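Local coordinates for protein histidine--tRNA ligase (Thermus thermophilus, PDB 1ADJ) that joins L-histidine to its cognate tRNA in an ATP-dependent reaction, working as a homodimeric class II aminoacyl-tRNA synthetase, at residues Leu39-Phe44 and Val87-Glu92; Arg62-Thr67 and Arg112-Gln117; Asn176-Glu181 and Leu220-Met225. All blocks are in the same frame, centred on the assembly; numbering follows the deposited sequence.

Contact 1. Residues Leu39-Phe44 and Val87-Glu92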
ATOM      1  N   LEU A  39      -2.979   2.120  11.200  1.00 18.53           N
ATOM      2  CA  LEU A  39      -1.615   1.781  11.609  1.00 21.05           C
ATOM      3  C   LEU A  39      -1.110   0.752  10.619  1.00 24.77           C
ATOM      4  O   LEU A  39      -1.685  -0.328  10.489  1.00 30.84           O
ATOM      5  CB  LEU A  39      -1.632   1.169  13.014  1.00 19.56           C
ATOM      6  CG  LEU A  39      -0.426   0.660  13.826  1.00 23.64           C
ATOM      7  CD1 LEU A  39       0.421  -0.347  13.072  1.00 19.78           C
ATOM      8  CD2 LEU A  39       0.400   1.800  14.304  1.00 20.95           C
ATOM      9  N   VAL A  40      -0.034   1.084   9.917  1.00 27.31           N
ATOM     10  CA  VAL A  40       0.542   0.174   8.933  1.00 27.07           C
ATOM     11  C   VAL A  40       1.860  -0.385   9.452  1.00 25.47           C
ATOM     12  O   VAL A  40       2.780   0.368   9.747  1.00 30.40           O
ATOM     13  CB  VAL A  40       0.775   0.880   7.582  1.00 23.21           C
ATOM     14  CG1 VAL A  40       1.214  -0.124   6.543  1.00 22.13           C
ATOM     15  CG2 VAL A  40      -0.498   1.579   7.128  1.00 19.23           C
ATOM     16  N   THR A  41       1.922  -1.700   9.617  1.00 24.00           N
ATOM     17  CA  THR A  41       3.125  -2.355  10.107  1.00 25.70           C
ATOM     18  C   THR A  41       4.006  -2.762   8.925  1.00 26.22           C
ATOM     19  O   THR A  41       3.515  -2.878   7.798  1.00 24.03           O
ATOM     20  CB  THR A  41       2.779  -3.609  10.944  1.00 26.95           C
ATOM     21  OG1 THR A  41       1.973  -4.507  10.169  1.00 30.05           O
ATOM     22  CG2 THR A  41       2.027  -3.219  12.188  1.00 27.03           C
ATOM     23  N   PRO A  42       5.317  -2.979   9.164  1.00 25.38           N
ATOM     24  CA  PRO A  42       6.266  -3.375   8.118  1.00 24.13           C
ATOM     25  C   PRO A  42       5.844  -4.652   7.398  1.00 25.60           C
ATOM     26  O   PRO A  42       5.050  -5.426   7.917  1.00 34.04           O
ATOM     27  CB  PRO A  42       7.551  -3.591   8.902  1.00 23.70           C
ATOM     28  CG  PRO A  42       7.440  -2.588   9.994  1.00 22.11           C
ATOM     29  CD  PRO A  42       6.023  -2.779  10.442  1.00 22.98           C
ATOM     30  N   ILE A  43       6.391  -4.869   6.209  1.00 27.41           N
ATOM     31  CA  ILE A  43       6.075  -6.043   5.403  1.00 23.77           C
ATOM     32  C   ILE A  43       6.613  -7.325   6.044  1.00 27.55           C
ATOM     33  O   ILE A  43       6.110  -8.419   5.780  1.00 28.33           O
ATOM     34  CB  ILE A  43       6.616  -5.865   3.962  1.00 23.55           C
ATOM     35  CG1 ILE A  43       5.819  -4.772   3.243  1.00 20.55           C
ATOM     36  CG2 ILE A  43       6.555  -7.167   3.175  1.00 25.43           C
ATOM     37  CD1 ILE A  43       4.415  -5.171   2.868  1.00 11.42           C
ATOM     38  N   PHE A  44       7.638  -7.196   6.880  1.00 30.21           N
ATOM     39  CA  PHE A  44       8.206  -8.356   7.560  1.00 29.29           C
ATOM     40  C   PHE A  44       8.499  -8.060   9.024  1.00 27.47           C
ATOM     41  O   PHE A  44       8.685  -6.901   9.418  1.00 25.77           O
ATOM     42  CB  PHE A  44       9.451  -8.929   6.832  1.00 29.35           C
ATOM     43  CG  PHE A  44      10.485  -7.901   6.452  1.00 28.78           C
ATOM     44  CD1 PHE A  44      11.231  -7.238   7.423  1.00 29.96           C
ATOM     45  CD2 PHE A  44      10.714  -7.599   5.114  1.00 31.72           C
ATOM     46  CE1 PHE A  44      12.192  -6.288   7.070  1.00 32.88           C
ATOM     47  CE2 PHE A  44      11.676  -6.646   4.744  1.00 34.64           C
ATOM     48  CZ  PHE A  44      12.415  -5.990   5.726  1.00 32.22           C
ATOM     49  N   VAL A  87      -0.414  -6.411  17.535  1.00 26.86           N
ATOM     50  CA  VAL A  87      -0.154  -6.550  18.965  1.00 26.84           C
ATOM     51  C   VAL A  87       1.293  -6.174  19.275  1.00 25.82           C
ATOM     52  O   VAL A  87       1.578  -5.560  20.312  1.00 23.41           O
ATOM     53  CB  VAL A  87      -0.442  -7.989  19.453  1.00 30.21           C
ATOM     54  CG1 VAL A  87      -0.209  -8.094  20.948  1.00 24.41           C
ATOM     55  CG2 VAL A  87      -1.877  -8.379  19.120  1.00 27.91           C
ATOM     56  N   ARG A  88       2.193  -6.522  18.354  1.00 29.93           N
ATOM     57  CA  ARG A  88       3.623  -6.223  18.483  1.00 25.45           C
ATOM     58  C   ARG A  88       3.781  -4.708  18.491  1.00 22.89           C
ATOM     59  O   ARG A  88       4.517  -4.152  19.310  1.00 18.48           O
ATOM     60  CB  ARG A  88       4.390  -6.845  17.310  1.00 27.24           C
ATOM     61  CG  ARG A  88       5.924  -6.849  17.435  1.00 30.12           C
ATOM     62  CD  ARG A  88       6.568  -5.553  16.929  1.00 30.23           C
ATOM     63  NE  ARG A  88       6.156  -5.231  15.565  1.00 27.42           N
ATOM     64  CZ  ARG A  88       5.901  -4.000  15.137  1.00 26.11           C
ATOM     65  NH1 ARG A  88       6.020  -2.967  15.957  1.00 23.57           N
ATOM     66  NH2 ARG A  88       5.472  -3.809  13.904  1.00 25.08           N
ATOM     67  N   ALA A  89       3.046  -4.046  17.602  1.00 22.73           N
ATOM     68  CA  ALA A  89       3.071  -2.592  17.506  1.00 24.68           C
ATOM     69  C   ALA A  89       2.508  -1.978  18.789  1.00 27.95           C
ATOM     70  O   ALA A  89       3.090  -1.040  19.341  1.00 28.77           O
ATOM     71  CB  ALA A  89       2.264  -2.130  16.304  1.00 16.08           C
ATOM     72  N   TYR A  90       1.380  -2.514  19.251  1.00 29.82           N
ATOM     73  CA  TYR A  90       0.716  -2.045  20.468  1.00 31.84           C
ATOM     74  C   TYR A  90       1.708  -2.069  21.622  1.00 31.99           C
ATOM     75  O   TYR A  90       1.863  -1.084  22.352  1.00 30.03           O
ATOM     76  CB  TYR A  90      -0.481  -2.951  20.792  1.00 35.42           C
ATOM     77  CG  TYR A  90      -1.274  -2.556  22.022  1.00 32.51           C
ATOM     78  CD1 TYR A  90      -0.845  -2.913  23.298  1.00 35.06           C
ATOM     79  CD2 TYR A  90      -2.463  -1.838  21.908  1.00 34.52           C
ATOM     80  CE1 TYR A  90      -1.574  -2.570  24.428  1.00 34.46           C
ATOM     81  CE2 TYR A  90      -3.205  -1.490  23.037  1.00 36.20           C
ATOM     82  CZ  TYR A  90      -2.754  -1.859  24.291  1.00 37.14           C
ATOM     83  OH  TYR A  90      -3.478  -1.528  25.410  1.00 38.75           O
ATOM     84  N   LEU A  91       2.365  -3.209  21.784  1.00 33.15           N
ATOM     85  CA  LEU A  91       3.357  -3.391  22.833  1.00 37.41           C
ATOM     86  C   LEU A  91       4.496  -2.382  22.688  1.00 38.32           C
ATOM     87  O   LEU A  91       4.734  -1.565  23.585  1.00 37.79           O
ATOM     88  CB  LEU A  91       3.910  -4.819  22.773  1.00 38.78           C
ATOM     89  CG  LEU A  91       3.349  -5.891  23.710  1.00 37.04           C
ATOM     90  CD1 LEU A  91       1.879  -5.676  23.982  1.00 37.31           C
ATOM     91  CD2 LEU A  91       3.597  -7.264  23.101  1.00 33.90           C
ATOM     92  N   GLU A  92       5.149  -2.403  21.530  1.00 38.03           N
ATOM     93  CA  GLU A  92       6.274  -1.518  21.249  1.00 39.03           C
ATOM     94  C   GLU A  92       6.034  -0.025  21.466  1.00 36.59           C
ATOM     95  O   GLU A  92       6.878   0.668  22.021  1.00 36.11           O
ATOM     96  CB  GLU A  92       6.779  -1.748  19.827  1.00 39.52           C
ATOM     97  CG  GLU A  92       7.913  -0.817  19.434  1.00 44.22           C
ATOM     98  CD  GLU A  92       8.503  -1.128  18.079  1.00 45.98           C
ATOM     99  OE1 GLU A  92       8.095  -2.135  17.464  1.00 46.41           O
ATOM    100  OE2 GLU A  92       9.387  -0.366  17.636  1.00 48.03           O
TER

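Contact 2. Residues Arg62-Thr67 and Arg112-Gln117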
ATOM      1  N   ARG A  62       4.282 -23.673  10.345  1.00 72.82           N
ATOM      2  CA  ARG A  62       5.045 -24.852   9.961  1.00 74.87           C
ATOM      3  C   ARG A  62       5.486 -24.980   8.509  1.00 73.70           C
ATOM      4  O   ARG A  62       6.575 -25.495   8.251  1.00 75.06           O
ATOM      5  CB  ARG A  62       4.299 -26.123  10.382  1.00 79.70           C
ATOM      6  CG  ARG A  62       4.326 -26.414  11.886  1.00 81.23           C
ATOM      7  CD  ARG A  62       3.427 -27.597  12.248  1.00 78.53           C
ATOM      8  NE  ARG A  62       3.763 -28.804  11.492  1.00 77.44           N
ATOM      9  CZ  ARG A  62       2.958 -29.384  10.605  1.00 77.02           C
ATOM     10  NH1 ARG A  62       1.757 -28.873  10.353  1.00 72.92           N
ATOM     11  NH2 ARG A  62       3.363 -30.466   9.949  1.00 78.22           N
ATOM     12  N   LYS A  63       4.681 -24.509   7.561  1.00 71.40           N
ATOM     13  CA  LYS A  63       5.055 -24.668   6.157  1.00 70.21           C
ATOM     14  C   LYS A  63       4.491 -23.663   5.163  1.00 67.49           C
ATOM     15  O   LYS A  63       4.547 -23.908   3.955  1.00 68.56           O
ATOM     16  CB  LYS A  63       4.658 -26.074   5.689  1.00 73.48           C
ATOM     17  CG  LYS A  63       3.161 -26.364   5.826  1.00 74.84           C
ATOM     18  CD  LYS A  63       2.753 -27.672   5.149  1.00 76.32           C
ATOM     19  CE  LYS A  63       1.232 -27.834   5.147  1.00 75.47           C
ATOM     20  NZ  LYS A  63       0.771 -28.969   4.295  1.00 75.36           N
ATOM     21  N   GLU A  64       3.968 -22.538   5.637  1.00 63.79           N
ATOM     22  CA  GLU A  64       3.387 -21.553   4.724  1.00 55.99           C
ATOM     23  C   GLU A  64       3.886 -20.114   4.868  1.00 49.39           C
ATOM     24  O   GLU A  64       3.256 -19.186   4.366  1.00 46.33           O
ATOM     25  CB  GLU A  64       1.858 -21.574   4.828  1.00 60.35           C
ATOM     26  CG  GLU A  64       1.206 -22.907   4.463  1.00 67.26           C
ATOM     27  CD  GLU A  64      -0.324 -22.849   4.450  1.00 71.13           C
ATOM     28  OE1 GLU A  64      -0.906 -21.822   4.870  1.00 69.99           O
ATOM     29  OE2 GLU A  64      -0.948 -23.839   4.008  1.00 72.28           O
ATOM     30  N   MET A  65       5.027 -19.919   5.512  1.00 44.83           N
ATOM     31  CA  MET A  65       5.551 -18.572   5.679  1.00 43.82           C
ATOM     32  C   MET A  65       6.807 -18.339   4.856  1.00 47.67           C
ATOM     33  O   MET A  65       7.697 -19.192   4.821  1.00 53.77           O
ATOM     34  CB  MET A  65       5.881 -18.303   7.141  1.00 37.41           C
ATOM     35  CG  MET A  65       4.713 -18.380   8.084  1.00 35.48           C
ATOM     36  SD  MET A  65       5.200 -17.792   9.711  1.00 42.78           S
ATOM     37  CE  MET A  65       6.633 -18.863  10.076  1.00 39.84           C
ATOM     38  N   PHE A  66       6.874 -17.190   4.188  1.00 45.48           N
ATOM     39  CA  PHE A  66       8.054 -16.843   3.404  1.00 34.36           C
ATOM     40  C   PHE A  66       9.046 -16.277   4.401  1.00 33.91           C
ATOM     41  O   PHE A  66       8.970 -15.107   4.770  1.00 38.80           O
ATOM     42  CB  PHE A  66       7.727 -15.788   2.351  1.00 30.12           C
ATOM     43  CG  PHE A  66       6.962 -16.315   1.183  1.00 27.53           C
ATOM     44  CD1 PHE A  66       7.514 -17.292   0.370  1.00 28.22           C
ATOM     45  CD2 PHE A  66       5.700 -15.822   0.878  1.00 24.41           C
ATOM     46  CE1 PHE A  66       6.820 -17.774  -0.736  1.00 29.36           C
ATOM     47  CE2 PHE A  66       4.999 -16.295  -0.223  1.00 27.10           C
ATOM     48  CZ  PHE A  66       5.561 -17.275  -1.034  1.00 27.19           C
ATOM     49  N   THR A  67       9.924 -17.127   4.901  1.00 33.22           N
ATOM     50  CA  THR A  67      10.914 -16.692   5.864  1.00 38.58           C
ATOM     51  C   THR A  67      12.310 -16.766   5.236  1.00 40.08           C
ATOM     52  O   THR A  67      12.582 -17.637   4.404  1.00 42.12           O
ATOM     53  CB  THR A  67      10.789 -17.509   7.186  1.00 40.75           C
ATOM     54  OG1 THR A  67      11.941 -17.300   8.012  1.00 43.36           O
ATOM     55  CG2 THR A  67      10.593 -18.994   6.904  1.00 44.60           C
ATOM     56  N   ARG A 112       1.654 -15.813   1.913  1.00 39.40           N
ATOM     57  CA  ARG A 112       1.596 -17.190   2.355  1.00 41.86           C
ATOM     58  C   ARG A 112       2.184 -18.143   1.325  1.00 41.38           C
ATOM     59  O   ARG A 112       1.700 -18.241   0.203  1.00 37.95           O
ATOM     60  CB  ARG A 112       0.158 -17.588   2.689  1.00 45.85           C
ATOM     61  CG  ARG A 112      -0.036 -17.855   4.175  1.00 52.95           C
ATOM     62  CD  ARG A 112      -0.769 -16.729   4.865  1.00 49.80           C
ATOM     63  NE  ARG A 112      -2.209 -16.938   4.778  1.00 56.13           N
ATOM     64  CZ  ARG A 112      -3.054 -16.767   5.788  1.00 57.29           C
ATOM     65  NH1 ARG A 112      -2.607 -16.373   6.971  1.00 60.21           N
ATOM     66  NH2 ARG A 112      -4.344 -17.026   5.620  1.00 58.70           N
ATOM     67  N   ALA A 113       3.245 -18.836   1.717  1.00 46.25           N
ATOM     68  CA  ALA A 113       3.917 -19.796   0.850  1.00 52.79           C
ATOM     69  C   ALA A 113       3.065 -21.038   0.651  1.00 57.89           C
ATOM     70  O   ALA A 113       3.096 -21.955   1.470  1.00 60.41           O
ATOM     71  CB  ALA A 113       5.270 -20.180   1.444  1.00 51.86           C
ATOM     72  N   GLU A 114       2.288 -21.063  -0.423  1.00 65.84           N
ATOM     73  CA  GLU A 114       1.442 -22.212  -0.700  1.00 78.09           C
ATOM     74  C   GLU A 114       1.929 -23.010  -1.896  1.00 85.60           C
ATOM     75  O   GLU A 114       2.505 -22.450  -2.834  1.00 86.07           O
ATOM     76  CB  GLU A 114      -0.007 -21.778  -0.880  1.00 79.63           C
ATOM     77  CG  GLU A 114      -0.636 -21.323   0.428  1.00 87.00           C
ATOM     78  CD  GLU A 114      -2.107 -20.989   0.297  1.00 91.07           C
ATOM     79  OE1 GLU A 114      -2.831 -21.733  -0.398  1.00 92.81           O
ATOM     80  OE2 GLU A 114      -2.540 -19.982   0.897  1.00 91.81           O
ATOM     81  N   ARG A 115       1.719 -24.323  -1.841  1.00 95.94           N
ATOM     82  CA  ARG A 115       2.154 -25.222  -2.903  1.00106.72           C
ATOM     83  C   ARG A 115       1.673 -24.800  -4.284  1.00112.40           C
ATOM     84  O   ARG A 115       0.468 -24.718  -4.546  1.00109.21           O
ATOM     85  CB  ARG A 115       1.750 -26.671  -2.600  1.00108.89           C
ATOM     86  CG  ARG A 115       2.275 -27.689  -3.614  1.00112.93           C
ATOM     87  CD  ARG A 115       2.314 -29.099  -3.039  1.00115.43           C
ATOM     88  NE  ARG A 115       3.263 -29.211  -1.928  1.00118.97           N
ATOM     89  CZ  ARG A 115       4.077 -30.246  -1.725  1.00118.93           C
ATOM     90  NH1 ARG A 115       4.071 -31.281  -2.558  1.00117.66           N
ATOM     91  NH2 ARG A 115       4.905 -30.245  -0.688  1.00115.90           N
ATOM     92  N   PRO A 116       2.627 -24.519  -5.185  1.00120.00           N
ATOM     93  CA  PRO A 116       2.377 -24.094  -6.563  1.00123.82           C
ATOM     94  C   PRO A 116       1.569 -25.087  -7.397  1.00125.90           C
ATOM     95  O   PRO A 116       1.932 -26.257  -7.547  1.00125.58           O
ATOM     96  CB  PRO A 116       3.790 -23.884  -7.118  1.00126.23           C
ATOM     97  CG  PRO A 116       4.628 -24.835  -6.303  1.00124.49           C
ATOM     98  CD  PRO A 116       4.076 -24.610  -4.927  1.00121.86           C
ATOM     99  N   GLN A 117       0.447 -24.581  -7.897  1.00128.23           N
ATOM    100  CA  GLN A 117      -0.516 -25.286  -8.745  1.00129.54           C
ATOM    101  C   GLN A 117      -1.752 -24.395  -8.656  1.00130.30           C
ATOM    102  O   GLN A 117      -2.850 -24.850  -8.320  1.00132.13           O
ATOM    103  CB  GLN A 117      -0.826 -26.701  -8.228  1.00128.94           C
ATOM    104  CG  GLN A 117      -1.393 -26.775  -6.818  1.00129.13           C
ATOM    105  CD  GLN A 117      -1.958 -28.142  -6.509  1.00130.23           C
ATOM    106  OE1 GLN A 117      -3.151 -28.388  -6.688  1.00131.57           O
ATOM    107  NE2 GLN A 117      -1.102 -29.049  -6.060  1.00129.06           N
TER

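Contact 3. Residues Asn176-Glu181 and Leu220-Met225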
ATOM      1  N   ASN A 176      -9.481 -30.872  23.436  1.00 51.71           N
ATOM      2  CA  ASN A 176      -8.384 -31.542  22.736  1.00 51.08           C
ATOM      3  C   ASN A 176      -8.225 -32.957  23.273  1.00 50.33           C
ATOM      4  O   ASN A 176      -8.140 -33.915  22.498  1.00 49.26           O
ATOM      5  CB  ASN A 176      -7.073 -30.771  22.898  1.00 53.85           C
ATOM      6  CG  ASN A 176      -6.931 -29.643  21.898  1.00 56.38           C
ATOM      7  OD1 ASN A 176      -7.316 -29.777  20.728  1.00 56.46           O
ATOM      8  ND2 ASN A 176      -6.360 -28.528  22.341  1.00 56.48           N
ATOM      9  N   ALA A 177      -8.214 -33.084  24.601  1.00 49.21           N
ATOM     10  CA  ALA A 177      -8.099 -34.385  25.266  1.00 49.03           C
ATOM     11  C   ALA A 177      -9.213 -35.310  24.768  1.00 49.04           C
ATOM     12  O   ALA A 177      -8.960 -36.453  24.383  1.00 52.03           O
ATOM     13  CB  ALA A 177      -8.195 -34.216  26.777  1.00 43.98           C
ATOM     14  N   TYR A 178     -10.439 -34.790  24.753  1.00 46.52           N
ATOM     15  CA  TYR A 178     -11.611 -35.526  24.287  1.00 41.62           C
ATOM     16  C   TYR A 178     -11.385 -36.047  22.868  1.00 43.41           C
ATOM     17  O   TYR A 178     -11.622 -37.224  22.584  1.00 38.73           O
ATOM     18  CB  TYR A 178     -12.841 -34.605  24.325  1.00 41.13           C
ATOM     19  CG  TYR A 178     -13.989 -35.022  23.424  1.00 40.05           C
ATOM     20  CD1 TYR A 178     -14.833 -36.073  23.778  1.00 38.21           C
ATOM     21  CD2 TYR A 178     -14.227 -34.369  22.208  1.00 37.81           C
ATOM     22  CE1 TYR A 178     -15.882 -36.466  22.950  1.00 35.59           C
ATOM     23  CE2 TYR A 178     -15.276 -34.758  21.373  1.00 38.51           C
ATOM     24  CZ  TYR A 178     -16.097 -35.809  21.753  1.00 38.09           C
ATOM     25  OH  TYR A 178     -17.128 -36.217  20.940  1.00 37.73           O
ATOM     26  N   LEU A 179     -10.922 -35.160  21.988  1.00 46.12           N
ATOM     27  CA  LEU A 179     -10.659 -35.503  20.592  1.00 47.93           C
ATOM     28  C   LEU A 179      -9.642 -36.630  20.471  1.00 49.21           C
ATOM     29  O   LEU A 179      -9.808 -37.534  19.653  1.00 45.34           O
ATOM     30  CB  LEU A 179     -10.179 -34.268  19.822  1.00 49.67           C
ATOM     31  CG  LEU A 179     -11.225 -33.174  19.583  1.00 46.49           C
ATOM     32  CD1 LEU A 179     -10.547 -31.887  19.180  1.00 48.89           C
ATOM     33  CD2 LEU A 179     -12.218 -33.620  18.526  1.00 44.85           C
ATOM     34  N   ARG A 180      -8.592 -36.579  21.288  1.00 51.31           N
ATOM     35  CA  ARG A 180      -7.572 -37.619  21.266  1.00 54.16           C
ATOM     36  C   ARG A 180      -8.184 -38.943  21.698  1.00 56.40           C
ATOM     37  O   ARG A 180      -8.059 -39.938  20.995  1.00 60.37           O
ATOM     38  CB  ARG A 180      -6.392 -37.260  22.175  1.00 55.71           C
ATOM     39  CG  ARG A 180      -5.535 -36.128  21.635  1.00 65.78           C
ATOM     40  CD  ARG A 180      -4.390 -35.756  22.573  1.00 71.47           C
ATOM     41  NE  ARG A 180      -3.672 -34.565  22.108  1.00 77.25           N
ATOM     42  CZ  ARG A 180      -3.663 -33.394  22.744  1.00 80.59           C
ATOM     43  NH1 ARG A 180      -4.329 -33.246  23.886  1.00 84.62           N
ATOM     44  NH2 ARG A 180      -3.013 -32.358  22.225  1.00 79.46           N
ATOM     45  N   GLU A 181      -8.909 -38.930  22.813  1.00 57.95           N
ATOM     46  CA  GLU A 181      -9.546 -40.136  23.337  1.00 59.96           C
ATOM     47  C   GLU A 181     -10.505 -40.804  22.356  1.00 58.64           C
ATOM     48  O   GLU A 181     -10.537 -42.028  22.252  1.00 61.53           O
ATOM     49  CB  GLU A 181     -10.263 -39.829  24.651  1.00 63.19           C
ATOM     50  CG  GLU A 181      -9.305 -39.503  25.795  1.00 74.97           C
ATOM     51  CD  GLU A 181     -10.000 -38.963  27.040  1.00 81.99           C
ATOM     52  OE1 GLU A 181     -11.247 -39.008  27.113  1.00 85.62           O
ATOM     53  OE2 GLU A 181      -9.286 -38.489  27.951  1.00 81.25           O
ATOM     54  N   LEU A 220     -18.400 -41.271  14.141  1.00 67.90           N
ATOM     55  CA  LEU A 220     -17.937 -41.303  15.524  1.00 64.13           C
ATOM     56  C   LEU A 220     -18.781 -40.427  16.439  1.00 63.63           C
ATOM     57  O   LEU A 220     -18.706 -40.548  17.662  1.00 64.14           O
ATOM     58  CB  LEU A 220     -16.472 -40.880  15.626  1.00 62.93           C
ATOM     59  CG  LEU A 220     -15.404 -41.957  15.418  1.00 61.92           C
ATOM     60  CD1 LEU A 220     -14.029 -41.339  15.608  1.00 60.67           C
ATOM     61  CD2 LEU A 220     -15.609 -43.105  16.397  1.00 61.69           C
ATOM     62  N   GLY A 221     -19.570 -39.537  15.844  1.00 62.68           N
ATOM     63  CA  GLY A 221     -20.413 -38.650  16.625  1.00 63.63           C
ATOM     64  C   GLY A 221     -19.596 -37.690  17.470  1.00 64.99           C
ATOM     65  O   GLY A 221     -19.858 -37.520  18.665  1.00 69.21           O
ATOM     66  N   VAL A 222     -18.588 -37.077  16.852  1.00 62.50           N
ATOM     67  CA  VAL A 222     -17.725 -36.126  17.545  1.00 57.85           C
ATOM     68  C   VAL A 222     -18.545 -34.893  17.912  1.00 56.39           C
ATOM     69  O   VAL A 222     -19.171 -34.265  17.059  1.00 55.98           O
ATOM     70  CB  VAL A 222     -16.518 -35.722  16.679  1.00 56.64           C
ATOM     71  CG1 VAL A 222     -15.593 -34.799  17.457  1.00 53.37           C
ATOM     72  CG2 VAL A 222     -15.769 -36.962  16.223  1.00 56.15           C
ATOM     73  N   ARG A 223     -18.537 -34.575  19.198  1.00 55.95           N
ATOM     74  CA  ARG A 223     -19.278 -33.459  19.759  1.00 57.25           C
ATOM     75  C   ARG A 223     -18.579 -32.110  19.555  1.00 60.26           C
ATOM     76  O   ARG A 223     -17.357 -32.009  19.696  1.00 64.20           O
ATOM     77  CB  ARG A 223     -19.494 -33.741  21.245  1.00 56.97           C
ATOM     78  CG  ARG A 223     -20.299 -32.715  21.998  1.00 64.36           C
ATOM     79  CD  ARG A 223     -20.647 -33.228  23.392  1.00 67.74           C
ATOM     80  NE  ARG A 223     -22.052 -33.605  23.514  1.00 67.69           N
ATOM     81  CZ  ARG A 223     -22.588 -34.718  23.019  1.00 73.39           C
ATOM     82  NH1 ARG A 223     -21.847 -35.597  22.356  1.00 77.63           N
ATOM     83  NH2 ARG A 223     -23.879 -34.953  23.188  1.00 76.48           N
ATOM     84  N   PRO A 224     -19.349 -31.061  19.202  1.00 58.27           N
ATOM     85  CA  PRO A 224     -18.905 -29.683  18.956  1.00 56.66           C
ATOM     86  C   PRO A 224     -18.146 -29.047  20.114  1.00 55.05           C
ATOM     87  O   PRO A 224     -18.459 -29.298  21.282  1.00 55.94           O
ATOM     88  CB  PRO A 224     -20.225 -28.945  18.747  1.00 58.38           C
ATOM     89  CG  PRO A 224     -21.079 -29.972  18.114  1.00 59.52           C
ATOM     90  CD  PRO A 224     -20.798 -31.176  18.961  1.00 56.98           C
ATOM     91  N   MET A 225     -17.208 -28.161  19.780  1.00 51.89           N
ATOM     92  CA  MET A 225     -16.419 -27.438  20.778  1.00 48.93           C
ATOM     93  C   MET A 225     -17.359 -26.657  21.709  1.00 50.48           C
ATOM     94  O   MET A 225     -17.040 -26.442  22.881  1.00 53.57           O
ATOM     95  CB  MET A 225     -15.431 -26.494  20.081  1.00 45.64           C
ATOM     96  CG  MET A 225     -14.717 -25.497  20.988  1.00 42.95           C
ATOM     97  SD  MET A 225     -13.766 -26.247  22.299  1.00 48.73           S
ATOM     98  CE  MET A 225     -14.207 -25.234  23.727  1.00 36.98           C
TER

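Contact 1. Residues Leu39-Phe44 and Val87-Glu92
L39 in strand 37-40, with T41 and P42 just beyond it, meets A89 and R88 on helix 83-92. This strand and the proline after it belong to motif 1, the dimer-interface signature of class II aminoacyl-tRNA synthetases. Nonpolar packing centres on the methyl of A89. L39 CD1 lies 4.1 Å from A89 CB, brought there because CG stands anti to the backbone N (chi1 179°) and the branch runs out toward the helix. T41 CG2 comes to 4.3 Å from the same A89 CB. The closest CA atoms, T41 CA and A89 CA, are 7.4 Å apart, and no hydrogen bond joins the segments.

The second kind of contact sets carbon against a guanidinium. R88 NH2 lies 3.7 Å from P42 CD and 3.9 Å from T41 CG2, both approached obliquely, while the T41 and R88 side chains run antiparallel alongside one another. T41 OG1 makes a weak hydrogen bond to R79.

Ionic partners fix the buried guanidinium. E45 takes NH2 in a salt bridge, and D11 of the second subunit takes NH1, so the ion-pair cluster spans the dimer interface; there L39 and V40 also pair antiparallel with a strand of that subunit. Together with E92, these carboxylates would probably balance the buried positive charge. The R88 chain is folded at chi2 and chi3 (-86° and -54°), which turns NH1 along the helix to E92 one turn on, where R88 NH1 and E92 OE1 form a salt bridge of 2.7 Å.

Contact 2. Residues Arg62-Thr67 and Arg112-Gln117
The backbones of E64 and A113 come within 4.3 Å, CA to CA, and are held by one hydrogen bond from A113 N to E64 O (2.7 Å), bent at the hydrogen (140°). Two CA-H...O contacts flank it: R112 CA to the same E64 O, and E64 CA to A113 O, each 3.3 Å. Neither segment is a regular strand here; 62-67 is leaving helix 59-63, while the chain at R112 has just left strand 102-111.

The methyl of A113 points at the other segment and sits over one face of the F66 ring. A113 CB is 3.8 Å from the ring centroid, a CH-pi contact, with F66 CE1 its nearest ring atom at 3.6 Å. A113 CA lies over that face too, close to F66 CZ. F66 has CG anti to its carbonyl carbon (chi1 -75°), which brings the ring against A113. F44 of the second subunit meets this ring edge to face, so the packing continues into the dimer interface.

E64 runs out extended and crosses the R112 side chain obliquely, their carboxylate and guanidinium planes 52° apart. E64 OE1 reaches R112 CG at 4.1 Å but stays 5.1 Å from R112 NE, so the opposite charges do not bridge. E64 CD also packs against E114 CG.

R112-A113-E114, directly after strand 102-111, supply the Arg-X-Glu of the motif 2 signature of class II synthetases. The R112 side chain comes within about 5 Å of the bound histidine, nearest atoms, at the active site.

Contact 3. Residues Asn176-Glu181 and Leu220-Met225
Y178 lays the far end of its ring against V222 and R223, its hydroxyl reaching the chain between them. R223 N donates to Y178 OH at 2.8 Å, nearly straight (175°), and approaches at the ring edge, close to the ring plane. R223 CB packs beside the hydroxyl, 3.4 Å from Y178 OH, while the guanidinium turns off from the helix, its plane 88° from the ring. CG of Y178 stands anti to the backbone N (chi1 158°), which carries the ring out from helix 169-183 toward the loop.

The segments belong to the part of the chain inserted between two stretches of the catalytic core, and the contact packs helix 169-183 against the loop after helix 211-220. The latter helix ends in a Schellman motif at G221, whose phi is positive, and the chain then turns into the loop.

V222 fills the angle between two side chains. Its CG1 touches L179 CD2 at 3.7 Å and Y178 CE2 at 3.9 Å, the L179 and V222 side chains crossing at about a right angle. Y175, one turn before L179, adds a hydrogen bond from its hydroxyl to R223 O.

In the fold
Along the chain, contacts 1 and 2 alternate their segments, and contact 3 follows both. The centres of contacts 1 and 2 are about 22 Å apart, with nearest atoms about 7 Å apart. Both lie in the catalytic core and reach the second subunit: contact 1 carries strand 37-40, the outermost strand of the large sheet within this chain, which the second subunit extends, and segment 112-117 of contact 2 follows the adjacent strand 102-111. Motif 1 and motif 2 thus stand close together, consistent with coupling the dimer interface to the active site. Contact 3 is centred about 37 Å from contact 1 and 29 Å from contact 2, in the helical insertion, where no second-subunit residue touches it.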